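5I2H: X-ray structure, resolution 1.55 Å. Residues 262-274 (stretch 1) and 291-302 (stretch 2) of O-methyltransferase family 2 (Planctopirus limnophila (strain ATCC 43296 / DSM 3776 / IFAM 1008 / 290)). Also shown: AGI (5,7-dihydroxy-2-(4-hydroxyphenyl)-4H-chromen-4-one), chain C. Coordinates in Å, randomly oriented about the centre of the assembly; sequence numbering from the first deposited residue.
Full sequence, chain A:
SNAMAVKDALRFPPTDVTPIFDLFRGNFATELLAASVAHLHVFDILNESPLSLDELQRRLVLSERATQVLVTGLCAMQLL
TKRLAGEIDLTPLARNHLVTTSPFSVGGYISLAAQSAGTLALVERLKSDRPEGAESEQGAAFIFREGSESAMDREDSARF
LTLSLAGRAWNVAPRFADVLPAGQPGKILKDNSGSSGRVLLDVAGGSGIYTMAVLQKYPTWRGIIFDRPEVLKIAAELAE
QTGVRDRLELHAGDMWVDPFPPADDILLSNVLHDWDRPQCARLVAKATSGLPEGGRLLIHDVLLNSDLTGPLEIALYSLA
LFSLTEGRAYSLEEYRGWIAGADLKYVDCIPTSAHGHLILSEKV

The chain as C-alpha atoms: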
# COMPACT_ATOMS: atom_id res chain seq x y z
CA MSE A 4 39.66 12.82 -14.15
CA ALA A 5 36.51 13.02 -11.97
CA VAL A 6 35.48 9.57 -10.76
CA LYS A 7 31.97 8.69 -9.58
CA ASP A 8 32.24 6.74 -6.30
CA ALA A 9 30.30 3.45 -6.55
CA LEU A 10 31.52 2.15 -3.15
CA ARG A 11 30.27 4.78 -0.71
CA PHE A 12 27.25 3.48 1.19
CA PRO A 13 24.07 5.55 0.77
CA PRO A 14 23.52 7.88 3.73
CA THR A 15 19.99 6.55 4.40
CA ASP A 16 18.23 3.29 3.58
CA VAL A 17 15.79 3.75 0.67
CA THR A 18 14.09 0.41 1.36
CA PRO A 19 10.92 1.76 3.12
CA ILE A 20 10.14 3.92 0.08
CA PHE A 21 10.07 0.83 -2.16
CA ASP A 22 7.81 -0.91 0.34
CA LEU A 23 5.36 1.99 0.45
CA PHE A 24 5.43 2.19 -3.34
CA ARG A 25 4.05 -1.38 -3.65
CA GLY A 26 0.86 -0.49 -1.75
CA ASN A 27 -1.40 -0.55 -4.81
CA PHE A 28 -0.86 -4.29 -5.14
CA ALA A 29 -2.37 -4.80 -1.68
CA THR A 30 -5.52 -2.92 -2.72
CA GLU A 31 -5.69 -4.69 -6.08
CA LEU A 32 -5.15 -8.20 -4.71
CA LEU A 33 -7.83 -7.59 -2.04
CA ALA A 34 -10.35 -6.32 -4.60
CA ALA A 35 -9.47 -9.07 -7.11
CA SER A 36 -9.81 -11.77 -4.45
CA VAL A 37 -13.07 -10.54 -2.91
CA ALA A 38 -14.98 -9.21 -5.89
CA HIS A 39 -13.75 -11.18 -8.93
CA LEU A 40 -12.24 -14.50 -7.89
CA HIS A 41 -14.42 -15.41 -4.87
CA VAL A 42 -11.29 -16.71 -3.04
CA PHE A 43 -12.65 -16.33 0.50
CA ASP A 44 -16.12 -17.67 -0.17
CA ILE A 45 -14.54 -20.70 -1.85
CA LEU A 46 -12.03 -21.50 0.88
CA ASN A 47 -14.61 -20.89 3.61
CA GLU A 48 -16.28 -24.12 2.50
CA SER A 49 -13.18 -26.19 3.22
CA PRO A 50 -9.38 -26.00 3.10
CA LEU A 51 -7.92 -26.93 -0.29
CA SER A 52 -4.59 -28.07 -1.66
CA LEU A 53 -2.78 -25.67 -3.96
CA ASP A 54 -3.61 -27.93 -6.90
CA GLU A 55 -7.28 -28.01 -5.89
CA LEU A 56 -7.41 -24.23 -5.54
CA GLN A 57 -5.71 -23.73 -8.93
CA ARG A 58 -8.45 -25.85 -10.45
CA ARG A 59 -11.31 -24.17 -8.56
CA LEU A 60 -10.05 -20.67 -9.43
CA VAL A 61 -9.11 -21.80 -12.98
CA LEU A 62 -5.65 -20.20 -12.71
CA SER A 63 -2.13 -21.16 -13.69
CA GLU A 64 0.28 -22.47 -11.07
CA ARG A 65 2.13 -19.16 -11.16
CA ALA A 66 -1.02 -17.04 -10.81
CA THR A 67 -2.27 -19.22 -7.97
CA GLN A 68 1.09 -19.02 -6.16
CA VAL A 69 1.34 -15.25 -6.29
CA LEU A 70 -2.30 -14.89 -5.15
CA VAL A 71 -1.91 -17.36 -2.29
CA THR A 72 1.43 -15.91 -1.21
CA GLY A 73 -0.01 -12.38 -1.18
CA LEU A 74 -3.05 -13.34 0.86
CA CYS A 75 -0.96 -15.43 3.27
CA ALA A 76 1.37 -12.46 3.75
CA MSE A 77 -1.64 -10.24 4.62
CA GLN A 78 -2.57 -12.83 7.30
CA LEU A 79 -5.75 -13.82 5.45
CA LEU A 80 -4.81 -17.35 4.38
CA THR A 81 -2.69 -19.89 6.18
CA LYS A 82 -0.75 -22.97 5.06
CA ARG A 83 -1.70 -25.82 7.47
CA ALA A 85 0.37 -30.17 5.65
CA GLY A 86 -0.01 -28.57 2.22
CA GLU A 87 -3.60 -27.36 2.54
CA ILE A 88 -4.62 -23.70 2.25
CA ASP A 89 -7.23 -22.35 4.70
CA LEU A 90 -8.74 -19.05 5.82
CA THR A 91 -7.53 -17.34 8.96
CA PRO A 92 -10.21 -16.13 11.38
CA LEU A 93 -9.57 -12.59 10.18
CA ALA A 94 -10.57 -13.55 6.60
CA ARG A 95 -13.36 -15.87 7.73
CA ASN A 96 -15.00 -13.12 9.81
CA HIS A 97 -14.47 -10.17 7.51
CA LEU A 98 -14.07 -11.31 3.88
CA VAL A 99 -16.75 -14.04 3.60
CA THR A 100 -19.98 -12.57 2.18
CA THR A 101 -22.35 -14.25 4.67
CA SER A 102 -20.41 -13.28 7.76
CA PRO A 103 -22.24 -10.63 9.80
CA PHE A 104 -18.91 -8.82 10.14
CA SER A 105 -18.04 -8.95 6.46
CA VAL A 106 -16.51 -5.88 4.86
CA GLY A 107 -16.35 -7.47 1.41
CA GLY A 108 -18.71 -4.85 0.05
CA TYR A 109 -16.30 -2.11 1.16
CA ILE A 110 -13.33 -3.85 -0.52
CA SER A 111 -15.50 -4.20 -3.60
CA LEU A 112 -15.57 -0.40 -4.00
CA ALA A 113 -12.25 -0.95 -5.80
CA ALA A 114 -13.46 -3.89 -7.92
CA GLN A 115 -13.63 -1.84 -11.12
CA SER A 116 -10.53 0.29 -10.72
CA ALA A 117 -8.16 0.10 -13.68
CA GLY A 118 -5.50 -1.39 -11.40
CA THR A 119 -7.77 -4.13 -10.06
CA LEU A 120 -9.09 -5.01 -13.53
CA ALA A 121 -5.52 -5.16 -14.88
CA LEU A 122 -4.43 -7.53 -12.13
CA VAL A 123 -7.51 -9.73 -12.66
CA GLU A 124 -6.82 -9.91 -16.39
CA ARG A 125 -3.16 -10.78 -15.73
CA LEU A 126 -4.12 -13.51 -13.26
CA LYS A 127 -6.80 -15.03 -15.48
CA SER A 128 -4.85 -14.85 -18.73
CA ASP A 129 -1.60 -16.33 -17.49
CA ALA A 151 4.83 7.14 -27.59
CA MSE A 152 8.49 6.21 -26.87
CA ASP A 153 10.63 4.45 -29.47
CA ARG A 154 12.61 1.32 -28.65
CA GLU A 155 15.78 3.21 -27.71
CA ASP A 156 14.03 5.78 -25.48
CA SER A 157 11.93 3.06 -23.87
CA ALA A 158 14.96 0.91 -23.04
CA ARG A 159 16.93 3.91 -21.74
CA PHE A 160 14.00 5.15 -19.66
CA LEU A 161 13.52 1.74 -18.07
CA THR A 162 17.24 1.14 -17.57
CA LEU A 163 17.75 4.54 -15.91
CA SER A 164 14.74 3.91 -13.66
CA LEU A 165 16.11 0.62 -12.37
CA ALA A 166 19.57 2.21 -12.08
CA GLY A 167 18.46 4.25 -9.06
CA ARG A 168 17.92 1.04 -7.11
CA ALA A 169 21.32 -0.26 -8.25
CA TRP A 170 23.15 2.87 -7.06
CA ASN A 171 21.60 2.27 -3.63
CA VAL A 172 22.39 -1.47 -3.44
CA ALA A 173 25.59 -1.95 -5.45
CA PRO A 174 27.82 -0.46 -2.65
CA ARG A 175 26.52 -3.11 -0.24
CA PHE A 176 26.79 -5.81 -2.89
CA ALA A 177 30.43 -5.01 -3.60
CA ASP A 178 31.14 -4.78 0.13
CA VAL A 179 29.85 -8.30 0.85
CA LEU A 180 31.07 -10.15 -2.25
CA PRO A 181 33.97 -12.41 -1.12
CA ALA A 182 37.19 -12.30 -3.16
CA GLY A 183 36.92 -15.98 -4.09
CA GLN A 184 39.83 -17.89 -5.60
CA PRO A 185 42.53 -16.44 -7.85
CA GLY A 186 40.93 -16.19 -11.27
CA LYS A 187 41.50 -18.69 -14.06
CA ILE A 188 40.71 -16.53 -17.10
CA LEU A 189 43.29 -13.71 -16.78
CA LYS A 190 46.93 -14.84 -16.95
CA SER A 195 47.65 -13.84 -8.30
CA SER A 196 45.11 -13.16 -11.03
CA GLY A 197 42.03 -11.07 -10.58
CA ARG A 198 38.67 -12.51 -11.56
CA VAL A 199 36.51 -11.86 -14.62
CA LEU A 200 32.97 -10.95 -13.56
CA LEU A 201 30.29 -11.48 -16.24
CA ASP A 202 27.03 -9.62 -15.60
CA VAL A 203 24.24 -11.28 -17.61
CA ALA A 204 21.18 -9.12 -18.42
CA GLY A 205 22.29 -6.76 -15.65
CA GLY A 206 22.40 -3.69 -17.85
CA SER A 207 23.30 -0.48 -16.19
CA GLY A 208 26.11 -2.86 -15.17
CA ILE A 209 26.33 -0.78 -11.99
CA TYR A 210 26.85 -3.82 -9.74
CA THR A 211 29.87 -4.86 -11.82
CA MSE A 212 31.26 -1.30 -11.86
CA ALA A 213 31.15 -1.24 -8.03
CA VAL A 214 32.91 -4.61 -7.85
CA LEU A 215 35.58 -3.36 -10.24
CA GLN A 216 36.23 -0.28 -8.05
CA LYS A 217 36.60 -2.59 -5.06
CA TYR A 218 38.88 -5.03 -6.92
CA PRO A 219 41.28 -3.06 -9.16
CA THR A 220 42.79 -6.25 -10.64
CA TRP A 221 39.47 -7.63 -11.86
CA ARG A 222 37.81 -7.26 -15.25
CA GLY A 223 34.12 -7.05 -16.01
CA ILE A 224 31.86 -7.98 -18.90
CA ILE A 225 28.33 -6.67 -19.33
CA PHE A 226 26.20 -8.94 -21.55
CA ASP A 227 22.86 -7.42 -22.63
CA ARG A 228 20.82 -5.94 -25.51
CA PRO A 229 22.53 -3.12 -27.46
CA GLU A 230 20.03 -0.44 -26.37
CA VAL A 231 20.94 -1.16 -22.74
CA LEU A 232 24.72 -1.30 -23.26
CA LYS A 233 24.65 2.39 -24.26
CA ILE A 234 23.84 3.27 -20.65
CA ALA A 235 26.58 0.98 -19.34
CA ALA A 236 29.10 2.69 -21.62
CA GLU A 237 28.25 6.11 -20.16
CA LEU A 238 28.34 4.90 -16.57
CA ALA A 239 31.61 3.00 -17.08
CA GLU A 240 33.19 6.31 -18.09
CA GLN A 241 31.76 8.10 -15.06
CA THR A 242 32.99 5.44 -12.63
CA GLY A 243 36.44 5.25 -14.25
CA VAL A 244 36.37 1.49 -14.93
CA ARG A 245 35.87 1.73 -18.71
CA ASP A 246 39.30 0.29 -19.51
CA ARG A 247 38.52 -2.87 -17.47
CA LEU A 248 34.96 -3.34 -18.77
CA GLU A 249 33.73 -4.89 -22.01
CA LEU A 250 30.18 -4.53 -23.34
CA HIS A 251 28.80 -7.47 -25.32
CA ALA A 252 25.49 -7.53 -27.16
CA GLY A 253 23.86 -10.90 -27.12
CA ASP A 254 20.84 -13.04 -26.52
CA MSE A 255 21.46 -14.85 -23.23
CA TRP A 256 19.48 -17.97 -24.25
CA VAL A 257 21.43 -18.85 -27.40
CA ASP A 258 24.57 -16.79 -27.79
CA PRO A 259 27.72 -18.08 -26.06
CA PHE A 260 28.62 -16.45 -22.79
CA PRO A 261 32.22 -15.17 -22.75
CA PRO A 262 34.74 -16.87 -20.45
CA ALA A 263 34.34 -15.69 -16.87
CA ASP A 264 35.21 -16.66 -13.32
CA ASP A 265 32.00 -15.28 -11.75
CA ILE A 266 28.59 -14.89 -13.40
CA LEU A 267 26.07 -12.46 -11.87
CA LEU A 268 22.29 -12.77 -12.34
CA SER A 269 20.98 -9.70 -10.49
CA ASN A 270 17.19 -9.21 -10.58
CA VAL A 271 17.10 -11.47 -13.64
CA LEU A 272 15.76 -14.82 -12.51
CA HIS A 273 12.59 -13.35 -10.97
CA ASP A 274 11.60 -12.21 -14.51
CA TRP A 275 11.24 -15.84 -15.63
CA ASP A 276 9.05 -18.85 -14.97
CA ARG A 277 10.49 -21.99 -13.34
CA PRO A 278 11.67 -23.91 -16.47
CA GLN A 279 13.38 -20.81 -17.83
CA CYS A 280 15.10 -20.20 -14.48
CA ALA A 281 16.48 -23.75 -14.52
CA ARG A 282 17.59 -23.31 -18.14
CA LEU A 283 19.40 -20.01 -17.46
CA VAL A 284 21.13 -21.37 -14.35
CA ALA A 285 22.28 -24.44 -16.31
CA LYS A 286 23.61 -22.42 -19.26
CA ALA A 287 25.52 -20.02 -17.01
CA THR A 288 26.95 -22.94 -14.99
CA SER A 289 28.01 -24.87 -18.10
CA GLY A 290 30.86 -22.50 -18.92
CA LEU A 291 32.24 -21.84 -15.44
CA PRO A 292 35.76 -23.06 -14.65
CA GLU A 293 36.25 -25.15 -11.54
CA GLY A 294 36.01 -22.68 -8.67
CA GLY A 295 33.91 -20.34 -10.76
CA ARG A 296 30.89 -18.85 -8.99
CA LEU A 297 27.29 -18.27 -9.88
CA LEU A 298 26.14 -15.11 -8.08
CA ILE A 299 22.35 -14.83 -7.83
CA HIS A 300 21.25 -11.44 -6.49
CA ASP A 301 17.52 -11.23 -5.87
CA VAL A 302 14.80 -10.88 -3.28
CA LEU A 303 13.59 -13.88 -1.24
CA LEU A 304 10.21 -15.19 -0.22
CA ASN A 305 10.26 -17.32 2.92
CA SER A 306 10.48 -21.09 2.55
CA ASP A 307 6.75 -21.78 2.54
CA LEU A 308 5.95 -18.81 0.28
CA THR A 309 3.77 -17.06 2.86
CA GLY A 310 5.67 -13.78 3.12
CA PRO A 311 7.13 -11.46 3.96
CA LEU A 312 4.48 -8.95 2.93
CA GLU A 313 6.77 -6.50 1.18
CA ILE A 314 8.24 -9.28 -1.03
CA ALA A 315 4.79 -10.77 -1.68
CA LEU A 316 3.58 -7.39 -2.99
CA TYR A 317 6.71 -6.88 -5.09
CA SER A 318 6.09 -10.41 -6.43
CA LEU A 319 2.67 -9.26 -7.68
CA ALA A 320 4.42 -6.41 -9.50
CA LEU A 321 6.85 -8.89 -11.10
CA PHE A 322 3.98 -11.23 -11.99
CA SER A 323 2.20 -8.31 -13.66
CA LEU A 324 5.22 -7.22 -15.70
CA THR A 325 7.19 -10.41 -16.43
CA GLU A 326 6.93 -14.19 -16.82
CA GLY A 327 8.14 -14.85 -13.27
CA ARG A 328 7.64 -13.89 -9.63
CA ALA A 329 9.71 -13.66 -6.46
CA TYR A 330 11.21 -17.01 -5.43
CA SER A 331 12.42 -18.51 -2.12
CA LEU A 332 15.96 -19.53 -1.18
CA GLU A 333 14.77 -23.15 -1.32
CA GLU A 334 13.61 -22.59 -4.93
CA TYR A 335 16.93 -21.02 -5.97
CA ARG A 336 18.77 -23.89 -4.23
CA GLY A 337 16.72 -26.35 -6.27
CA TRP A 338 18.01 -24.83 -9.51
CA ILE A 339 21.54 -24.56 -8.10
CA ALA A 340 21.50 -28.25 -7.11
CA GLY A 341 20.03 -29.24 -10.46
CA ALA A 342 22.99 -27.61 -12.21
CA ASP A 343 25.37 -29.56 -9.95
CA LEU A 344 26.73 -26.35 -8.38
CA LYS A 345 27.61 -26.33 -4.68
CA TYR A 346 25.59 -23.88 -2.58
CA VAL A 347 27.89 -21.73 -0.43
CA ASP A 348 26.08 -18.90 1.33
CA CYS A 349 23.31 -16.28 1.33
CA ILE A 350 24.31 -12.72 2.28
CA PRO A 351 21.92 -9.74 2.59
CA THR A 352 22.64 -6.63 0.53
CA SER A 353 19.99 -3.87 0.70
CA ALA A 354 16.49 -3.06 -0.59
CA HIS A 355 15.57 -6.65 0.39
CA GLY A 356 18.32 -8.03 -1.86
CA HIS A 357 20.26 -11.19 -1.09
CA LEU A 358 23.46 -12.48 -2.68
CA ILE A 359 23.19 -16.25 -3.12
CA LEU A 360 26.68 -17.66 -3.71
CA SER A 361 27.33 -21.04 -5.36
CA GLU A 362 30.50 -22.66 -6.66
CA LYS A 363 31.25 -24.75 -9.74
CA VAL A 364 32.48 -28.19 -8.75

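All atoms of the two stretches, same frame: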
# COMPACT_ATOMS: atom_id res chain seq x y z
N PRO A 262 34.08 -16.27 -21.61
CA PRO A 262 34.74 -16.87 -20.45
C PRO A 262 34.72 -15.92 -19.27
O PRO A 262 34.96 -14.72 -19.41
CB PRO A 262 36.18 -17.13 -20.94
CG PRO A 262 36.05 -17.25 -22.42
CD PRO A 262 34.97 -16.25 -22.79
N ALA A 263 34.45 -16.47 -18.09
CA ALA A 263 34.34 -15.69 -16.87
C ALA A 263 34.61 -16.58 -15.67
O ALA A 263 34.36 -17.79 -15.72
CB ALA A 263 32.95 -15.06 -16.75
N ASP A 264 35.08 -15.96 -14.59
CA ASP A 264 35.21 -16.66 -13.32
C ASP A 264 33.90 -16.63 -12.53
O ASP A 264 33.50 -17.64 -11.95
CB ASP A 264 36.31 -16.01 -12.48
CG ASP A 264 37.70 -16.16 -13.11
OD1 ASP A 264 38.22 -17.31 -13.14
OD2 ASP A 264 38.26 -15.16 -13.57
N ASP A 265 33.25 -15.48 -12.47
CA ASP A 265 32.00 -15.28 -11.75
C ASP A 265 30.94 -14.83 -12.74
O ASP A 265 31.23 -13.99 -13.60
CB ASP A 265 32.12 -14.19 -10.68
CG ASP A 265 33.07 -14.59 -9.55
OD1 ASP A 265 33.10 -15.79 -9.21
OD2 ASP A 265 33.76 -13.72 -9.01
N ILE A 266 29.72 -15.34 -12.59
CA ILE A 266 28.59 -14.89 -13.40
C ILE A 266 27.51 -14.37 -12.46
O ILE A 266 27.09 -15.08 -11.54
CB ILE A 266 28.06 -16.02 -14.30
CG1 ILE A 266 29.16 -16.39 -15.30
CG2 ILE A 266 26.79 -15.56 -15.00
CD1 ILE A 266 28.81 -17.58 -16.15
N LEU A 267 27.08 -13.13 -12.69
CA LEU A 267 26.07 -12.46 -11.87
C LEU A 267 24.73 -12.44 -12.60
O LEU A 267 24.64 -12.02 -13.78
CB LEU A 267 26.53 -11.03 -11.55
CG LEU A 267 25.53 -10.14 -10.80
CD1 LEU A 267 25.19 -10.78 -9.42
CD2 LEU A 267 26.05 -8.71 -10.63
N LEU A 268 23.69 -12.88 -11.91
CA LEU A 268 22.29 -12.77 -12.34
C LEU A 268 21.62 -11.92 -11.27
O LEU A 268 21.20 -12.45 -10.23
CB LEU A 268 21.61 -14.14 -12.43
CG LEU A 268 22.25 -15.10 -13.45
CD1 LEU A 268 21.66 -16.51 -13.40
CD2 LEU A 268 22.22 -14.49 -14.86
N SER A 269 21.50 -10.62 -11.50
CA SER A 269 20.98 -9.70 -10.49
C SER A 269 19.62 -9.23 -10.96
O SER A 269 19.52 -8.56 -11.98
CB SER A 269 21.95 -8.52 -10.28
OG SER A 269 21.39 -7.61 -9.34
N ASN A 270 18.56 -9.59 -10.22
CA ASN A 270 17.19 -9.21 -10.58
C ASN A 270 16.84 -9.68 -11.98
O ASN A 270 16.10 -9.00 -12.71
CB ASN A 270 16.98 -7.69 -10.47
CG ASN A 270 17.16 -7.22 -9.06
OD1 ASN A 270 16.53 -7.75 -8.15
ND2 ASN A 270 18.09 -6.26 -8.84
N VAL A 271 17.37 -10.84 -12.35
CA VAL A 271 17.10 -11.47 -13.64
C VAL A 271 16.17 -12.65 -13.47
O VAL A 271 15.17 -12.77 -14.18
CB VAL A 271 18.40 -11.92 -14.35
CG1 VAL A 271 18.05 -12.73 -15.66
CG2 VAL A 271 19.33 -10.73 -14.69
N LEU A 272 16.50 -13.56 -12.55
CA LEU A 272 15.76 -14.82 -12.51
C LEU A 272 14.29 -14.60 -12.15
O LEU A 272 13.42 -15.34 -12.62
CB LEU A 272 16.43 -15.80 -11.54
CG LEU A 272 17.73 -16.42 -12.06
CD1 LEU A 272 18.43 -17.22 -11.00
CD2 LEU A 272 17.52 -17.25 -13.31
N HIS A 273 13.99 -13.57 -11.34
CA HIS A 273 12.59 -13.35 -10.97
C HIS A 273 11.75 -12.84 -12.14
O HIS A 273 10.52 -12.79 -12.01
CB HIS A 273 12.48 -12.42 -9.74
CG HIS A 273 12.95 -11.01 -9.96
ND1 HIS A 273 13.61 -10.30 -8.97
CD2 HIS A 273 12.79 -10.15 -10.99
CE1 HIS A 273 13.86 -9.07 -9.39
NE2 HIS A 273 13.38 -8.95 -10.62
N ASP A 274 12.36 -12.55 -13.30
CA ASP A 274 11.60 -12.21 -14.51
C ASP A 274 11.07 -13.43 -15.25
O ASP A 274 10.32 -13.25 -16.24
CB ASP A 274 12.47 -11.42 -15.50
CG ASP A 274 12.77 -10.01 -15.06
OD1 ASP A 274 12.20 -9.47 -14.09
OD2 ASP A 274 13.64 -9.43 -15.74
N LEU A 291 31.38 -22.25 -16.54
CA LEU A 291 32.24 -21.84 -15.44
C LEU A 291 33.45 -22.77 -15.32
O LEU A 291 33.33 -23.99 -15.47
CB LEU A 291 31.46 -21.87 -14.12
CG LEU A 291 30.47 -20.73 -13.92
CD1 LEU A 291 29.68 -20.99 -12.63
CD2 LEU A 291 31.25 -19.39 -13.90
N PRO A 292 34.62 -22.22 -15.02
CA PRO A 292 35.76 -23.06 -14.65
C PRO A 292 35.56 -23.62 -13.25
O PRO A 292 34.74 -23.14 -12.48
CB PRO A 292 36.93 -22.09 -14.69
CG PRO A 292 36.32 -20.80 -14.19
CD PRO A 292 34.92 -20.78 -14.82
N GLU A 293 36.32 -24.65 -12.91
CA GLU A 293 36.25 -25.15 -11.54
C GLU A 293 36.62 -24.01 -10.59
O GLU A 293 37.57 -23.27 -10.84
CB GLU A 293 37.16 -26.35 -11.35
CG GLU A 293 36.82 -27.23 -10.16
CD GLU A 293 37.94 -28.24 -9.86
OE1 GLU A 293 38.98 -27.81 -9.31
OE2 GLU A 293 37.79 -29.44 -10.19
N GLY A 294 35.82 -23.81 -9.54
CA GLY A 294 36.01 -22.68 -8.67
C GLY A 294 35.36 -21.41 -9.16
O GLY A 294 35.37 -20.39 -8.44
N GLY A 295 34.79 -21.42 -10.36
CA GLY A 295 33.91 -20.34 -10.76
C GLY A 295 32.70 -20.25 -9.84
O GLY A 295 32.33 -21.20 -9.15
N ARG A 296 32.07 -19.09 -9.83
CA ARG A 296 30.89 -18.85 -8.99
C ARG A 296 29.71 -18.39 -9.82
O ARG A 296 29.86 -17.59 -10.74
CB ARG A 296 31.18 -17.82 -7.89
CG ARG A 296 32.34 -18.30 -6.99
CD ARG A 296 32.65 -17.29 -5.89
NE ARG A 296 33.11 -15.98 -6.42
CZ ARG A 296 33.45 -14.96 -5.65
NH1 ARG A 296 33.38 -15.08 -4.32
NH2 ARG A 296 33.87 -13.81 -6.19
N LEU A 297 28.53 -18.86 -9.44
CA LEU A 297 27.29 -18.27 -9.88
C LEU A 297 26.79 -17.39 -8.74
O LEU A 297 26.58 -17.87 -7.61
CB LEU A 297 26.27 -19.34 -10.27
CG LEU A 297 24.92 -18.78 -10.73
CD1 LEU A 297 25.10 -18.07 -12.07
CD2 LEU A 297 23.91 -19.93 -10.82
N LEU A 298 26.63 -16.11 -9.03
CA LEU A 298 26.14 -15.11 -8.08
C LEU A 298 24.71 -14.78 -8.45
O LEU A 298 24.46 -14.16 -9.50
CB LEU A 298 27.00 -13.85 -8.12
CG LEU A 298 28.51 -14.09 -7.97
CD1 LEU A 298 29.27 -12.78 -8.25
CD2 LEU A 298 28.96 -14.77 -6.68
N ILE A 299 23.76 -15.19 -7.62
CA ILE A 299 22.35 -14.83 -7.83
C ILE A 299 22.04 -13.72 -6.85
O ILE A 299 22.22 -13.90 -5.64
CB ILE A 299 21.42 -16.04 -7.64
CG1 ILE A 299 21.65 -17.06 -8.76
CG2 ILE A 299 19.96 -15.60 -7.62
CD1 ILE A 299 20.98 -18.41 -8.47
N HIS A 300 21.58 -12.57 -7.35
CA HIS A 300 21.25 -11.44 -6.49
C HIS A 300 19.77 -11.14 -6.69
O HIS A 300 19.36 -10.76 -7.79
CB HIS A 300 22.12 -10.23 -6.82
CG HIS A 300 21.89 -9.04 -5.93
ND1 HIS A 300 21.61 -7.79 -6.44
CD2 HIS A 300 21.89 -8.91 -4.57
CE1 HIS A 300 21.46 -6.93 -5.44
NE2 HIS A 300 21.62 -7.59 -4.30
N ASP A 301 18.96 -11.35 -5.66
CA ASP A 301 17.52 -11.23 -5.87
C ASP A 301 16.86 -11.08 -4.51
O ASP A 301 17.54 -11.04 -3.46
CB ASP A 301 16.98 -12.45 -6.66
CG ASP A 301 15.88 -12.05 -7.62
OD1 ASP A 301 14.83 -11.60 -7.11
OD2 ASP A 301 16.09 -12.12 -8.85
N VAL A 302 15.54 -10.92 -4.53
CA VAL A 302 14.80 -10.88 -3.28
C VAL A 302 14.41 -12.31 -2.92
O VAL A 302 14.53 -13.22 -3.76
CB VAL A 302 13.56 -9.96 -3.38
CG1 VAL A 302 14.01 -8.51 -3.58
CG2 VAL A 302 12.59 -10.45 -4.51
CAG AGI C . 9.12 -2.57 -15.76
CAE AGI C . 8.23 -1.82 -16.53
CAM AGI C . 7.90 -2.27 -17.80
OAB AGI C . 7.02 -1.52 -18.53
CAF AGI C . 8.44 -3.46 -18.30
CAH AGI C . 9.33 -4.22 -17.53
CAP AGI C . 9.66 -3.76 -16.25
CAQ AGI C . 10.59 -4.46 -15.33
OAL AGI C . 10.54 -3.97 -14.04
CAJ AGI C . 11.45 -5.52 -15.69
CAR AGI C . 12.28 -6.11 -14.72
OAA AGI C . 13.07 -7.03 -15.03
CAT AGI C . 12.24 -5.58 -13.31
CAS AGI C . 11.30 -4.46 -13.03
CAK AGI C . 11.19 -3.92 -11.76
CAN AGI C . 11.97 -4.42 -10.73
OAC AGI C . 11.83 -3.83 -9.52
CAI AGI C . 12.88 -5.46 -10.92
CAO AGI C . 13.06 -6.07 -12.15
OAD AGI C . 13.95 -7.07 -12.26
O HOH W 1 18.31 -12.91 -10.39

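How are the two backbones joined? Residues 265-269 and the strand beginning at Arg 296 run parallel, their directions 14° apart, as neighbours in a sheet. In a parallel ladder one strand's residues bond in alternation to partners on the other, and that rhythm is regular here: Arg 296 N donates to Asp 264 O (2.9 Å), Ile 266 N to Arg 296 O (2.9 Å), Leu 298 N to Ile 266 O (2.8 Å), Leu 268 N to Leu 298 O (2.8 Å), His 300 N to Leu 268 O (2.9 Å). Asn 270 N adds a last rung to His 300 O (2.8 Å), although Asn 270, at phi/psi 56/35, has already left the strand. At the other end, a type II turn from Pro 292 to Gly 295 leads into the ladder. Gly 294 sits at phi 84°, where a CB would jam against the preceding carbonyl, and a CB on Gly 295 would lie 2.9 Å from Asp 264 O, a clash.

Which side chains meet on the face that carries Asp 265, Leu 267 and Ser 269? Each lies beside its register partner, Arg 296, Leu 298 and His 300. Asp 265, chi1 m, brings its carboxylate to the edge of the guanidinium in a two-pronged salt bridge: Arg 296 NE to Asp 265 OD1 and Arg 296 NH2 to Asp 265 OD2, both 2.8 Å and nearly straight. The m, t, m course of Arg 296, with chi4 near 180°, brings the NE and NH2 edge of the flat guanidinium up to the acid. Leu 267 (t, p) carries its CD1 to 3.8 Å from Leu 298 CB, so its end comes nearer the neighbouring strand than its CA-to-CB direction suggests. With both chi1 angles t, Ser 269 OG and His 300 ND1 meet at 2.9 Å in a hydrogen bond near the plane of the imidazole.

What fills the opposite face? Here the contacts are apolar. Leu 297 (t, p) places its CD1 4.2 Å from Ile 266 CG2 and 4.0 Å from Leu 268 CD1, so one methyl serves two neighbours. Ile 266 (m, t) extends its CD1 to 3.8 Å from Leu 291 CD2, reaching back to the residue before the turn. Leu 272 (m, t) points toward the second stretch, and its CD1 lies 3.8 Å from Ile 299 CD1.

How does Asp 301 link the second stretch to the ligand site? Its chi1 of -144° lies between wells, and its carboxylate reaches the short 3-10 segment. His 273, chi1 p, donates from ND1 to Asp 301 OD1 (2.6 Å), while Val 302 N donates to the same Asp 301 OD1 (2.8 Å). Asp 301 OD2 accepts from water 1 (2.8 Å to the water O), which also donates to Leu 268 O and accepts from Leu 272 N. Held through ND1, the imidazole turns NE2 to the flavone: His 273 NE2 and AGI OAD are hydrogen-bonded at 2.6 Å.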